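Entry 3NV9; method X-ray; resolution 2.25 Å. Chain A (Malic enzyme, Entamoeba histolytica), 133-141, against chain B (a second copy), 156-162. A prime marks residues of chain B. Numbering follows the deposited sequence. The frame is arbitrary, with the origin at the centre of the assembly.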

# COMPACT_ATOMS: atom_id res chain seq x y z
N VAL A 133 3.80 -1.87 2.38
CA VAL A 133 3.80 -1.86 0.96
C VAL A 133 5.00 -1.07 0.39
O VAL A 133 5.47 -0.13 1.00
N PRO A 134 5.50 -1.49 -0.77
CA PRO A 134 6.55 -0.66 -1.38
C PRO A 134 5.99 0.75 -1.74
O PRO A 134 4.82 0.87 -2.20
N ILE A 135 6.77 1.81 -1.48
CA ILE A 135 6.43 3.16 -2.00
C ILE A 135 7.63 3.69 -2.72
O ILE A 135 8.46 4.33 -2.12
N CYS A 136 7.76 3.35 -4.00
CA CYS A 136 8.91 3.79 -4.86
C CYS A 136 8.57 5.11 -5.59
O CYS A 136 7.58 5.19 -6.30
N ILE A 137 9.36 6.14 -5.36
CA ILE A 137 9.02 7.48 -5.84
C ILE A 137 10.11 8.02 -6.70
O ILE A 137 11.26 7.57 -6.61
N ASP A 138 9.75 8.99 -7.52
CA ASP A 138 10.75 9.77 -8.24
C ASP A 138 11.13 10.94 -7.35
O ASP A 138 10.28 11.74 -6.93
N SER A 139 12.41 11.07 -7.02
CA SER A 139 12.77 12.28 -6.21
C SER A 139 13.49 13.39 -7.06
O SER A 139 14.06 14.32 -6.50
N LYS A 140 13.46 13.30 -8.39
CA LYS A 140 14.29 14.18 -9.25
C LYS A 140 13.63 15.49 -9.36
O LYS A 140 12.40 15.57 -9.45
N ASN A 141 14.43 16.55 -9.31
CA ASN A 141 13.83 17.87 -9.53
C ASN A 141 13.86 18.19 -11.03
O ASN A 141 14.25 17.36 -11.81
N GLN B 156 2.59 12.42 -9.31
CA GLN B 156 3.62 12.26 -10.32
C GLN B 156 4.84 11.58 -9.69
O GLN B 156 5.51 10.77 -10.33
N ARG B 157 5.14 11.91 -8.45
CA ARG B 157 6.23 11.20 -7.76
C ARG B 157 5.93 9.70 -7.47
O ARG B 157 6.81 8.87 -7.63
N ILE B 158 4.67 9.37 -7.17
CA ILE B 158 4.33 8.06 -6.59
C ILE B 158 3.84 7.15 -7.69
O ILE B 158 3.68 5.94 -7.47
N GLN B 159 3.65 7.71 -8.89
CA GLN B 159 3.12 6.92 -10.00
C GLN B 159 3.87 5.61 -10.27
O GLN B 159 3.31 4.65 -10.79
N HIS B 160 5.15 5.59 -9.93
CA HIS B 160 6.04 4.47 -10.26
C HIS B 160 5.80 3.21 -9.45
O HIS B 160 6.28 2.16 -9.80
N THR B 161 5.01 3.33 -8.41
CA THR B 161 4.63 2.24 -7.57
C THR B 161 3.41 1.55 -8.08
O THR B 161 3.21 0.37 -7.79
N PHE B 162 2.59 2.26 -8.88
CA PHE B 162 1.22 1.81 -9.13
C PHE B 162 0.89 1.43 -10.56
O PHE B 162 1.64 1.74 -11.51

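The rule this contact follows is that backbone carbonyls accept the polar pairing, from two side-chain donor atoms and one amide. Chain A brings the end of a strand, 133-136, and the loop that follows it; chain B brings helical residues 156-158 and those that follow. Together the two stretches bury 498 Å².

Most of the polar work falls to Arg157′, which has the largest covered area of any residue here. Its CA-to-CB bond points sideways, yet an extended chain (chi1 m, chi2 t, chi3 t) carries the guanidinium to the loop of chain A. There Arg157′ NH1 donates two nearly straight hydrogen bonds, to Asp138 O at 3.0 Å and to Lys140 O at 2.9 Å. Both carbonyls lie at the edge of the guanidinium, near its plane, where its N-H groups point. One nitrogen thus ties together two carbonyls of the same turn, while NE and NH2 are satisfied elsewhere in the structure. Across this contact, the guanidinium bonds to main-chain carbonyls.

The same residue also accepts. Arg157′ O takes a hydrogen bond from Asp138 N at 2.9 Å, and Ile137 CA approaches Arg157′ O to 3.2 Å in a CA-H...O contact. Within chain B, His160′ ND1 adds a weak hydrogen bond to Arg157′ O at 3.3 Å, so the carbonyl is approached from both chains.

Thr161′ is the polar plug against the strand end. Its CA-to-CB bond points toward chain A, and with chi1 m Thr161′ OG1 donates to Cys136 O at 2.9 Å. Thr161′ OG1 also lies 2.7 Å from Cys136 N, which places it close to both polar backbone atoms of one residue. Its methyl is used as well: Thr161′ CG2 sits 3.3 Å from Pro134 O.

The CA-to-CB bond of Asp138 points toward chain B, but its OD1 is engaged within chain A. With chi1 t, Asp138 OD1 receives Lys140 N at 2.8 Å and forms a salt bridge with Lys140 NZ, also at 2.8 Å. Lys140 folds back to make it, with chi3 and chi4 both m. These bonds brace the turn whose carbonyls Arg157′ reads. What Asp138 offers His160′ is its methylene: Asp138 CB lies 3.6 Å from His160′ CE1. The CA-to-CB bond of His160′, chi1 m, also points toward chain A, and His160′ CB comes within 3.8 Å of Cys136 O.

The apolar part is small and centred on Ile158′. With chi1 and chi2 both t, Ile158′ CG1 meets Ile135 CG2 at 4.1 Å and Ile137 CG2 at 4.5 Å. The two chain A isoleucines use different rotamers, Ile135 m at chi1 and Ile137 p, yet each brings CG2 to this one residue. All three CA-to-CB bonds point sideways. For a designer, the lesson is a modest buried isoleucine cluster beside directional bonds to main-chain atoms.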

# COMPACT_ATOMS: atom_id res chain seq x y z
CB VAL A 133 2.47 -1.38 0.35
CG1 VAL A 133 1.39 -2.43 0.53
CG2 VAL A 133 2.09 -0.02 0.83
CB PRO A 134 6.96 -1.46 -2.61
CG PRO A 134 5.82 -2.46 -2.86
CD PRO A 134 4.96 -2.52 -1.66
CB ILE A 135 6.07 4.13 -0.87
CG1 ILE A 135 4.92 3.58 -0.03
CG2 ILE A 135 5.71 5.56 -1.40
CD1 ILE A 135 3.54 3.72 -0.68
CB CYS A 136 9.28 2.70 -5.86
SG CYS A 136 10.13 1.38 -5.05
CB ILE A 137 8.82 8.46 -4.70
CG1 ILE A 137 10.18 8.79 -4.00
CG2 ILE A 137 7.70 7.95 -3.74
CD1 ILE A 137 10.09 9.80 -2.80
CB ASP A 138 10.18 10.29 -9.55
CG ASP A 138 11.25 11.00 -10.42
OD1 ASP A 138 12.41 11.21 -9.97
OD2 ASP A 138 10.93 11.32 -11.58
CB SER A 139 13.62 11.90 -5.01
OG SER A 139 14.93 11.51 -5.43
CB LYS A 140 14.52 13.62 -10.66
CG LYS A 140 15.62 12.55 -10.66
CD LYS A 140 15.92 11.99 -12.03
CE LYS A 140 14.63 11.57 -12.80
NZ LYS A 140 13.92 10.40 -12.18
CB ASN A 141 14.48 18.95 -8.68
CG ASN A 141 15.89 19.19 -9.06
OD1 ASN A 141 16.34 18.71 -10.10
ND2 ASN A 141 16.64 19.90 -8.21
CB GLN B 156 4.02 13.61 -10.96
CG GLN B 156 3.19 14.04 -12.17
CD GLN B 156 3.25 15.54 -12.44
OE1 GLN B 156 4.00 16.25 -11.78
NE2 GLN B 156 2.48 16.00 -13.40
CB ARG B 157 6.66 11.99 -6.53
CG ARG B 157 7.36 13.30 -6.92
CD ARG B 157 8.15 13.98 -5.78
NE ARG B 157 8.56 15.33 -6.20
CZ ARG B 157 9.58 15.61 -7.04
NH1 ARG B 157 10.38 14.66 -7.53
NH2 ARG B 157 9.84 16.90 -7.35
CB ILE B 158 3.28 8.19 -5.50
CG1 ILE B 158 3.39 7.07 -4.46
CG2 ILE B 158 1.85 8.24 -6.09
CD1 ILE B 158 2.24 7.13 -3.35
CB GLN B 159 3.08 7.79 -11.26
CG GLN B 159 4.42 8.02 -11.94
CD GLN B 159 4.24 8.72 -13.31
OE1 GLN B 159 3.68 8.13 -14.26
NE2 GLN B 159 4.73 9.98 -13.42
CB HIS B 160 7.46 4.93 -10.07
CG HIS B 160 7.79 6.09 -10.93
ND1 HIS B 160 7.66 7.40 -10.49
CD2 HIS B 160 8.13 6.16 -12.23
CE1 HIS B 160 7.97 8.21 -11.48
NE2 HIS B 160 8.25 7.49 -12.55
CB THR B 161 4.33 2.77 -6.18
OG1 THR B 161 5.54 3.32 -5.61
CG2 THR B 161 3.82 1.64 -5.26
CB PHE B 162 0.22 2.86 -8.61
CG PHE B 162 0.15 2.93 -7.07
CD1 PHE B 162 -0.41 1.86 -6.34
CD2 PHE B 162 0.63 4.04 -6.37
CE1 PHE B 162 -0.46 1.90 -4.94
CE2 PHE B 162 0.58 4.08 -4.97
CZ PHE B 162 0.02 3.00 -4.24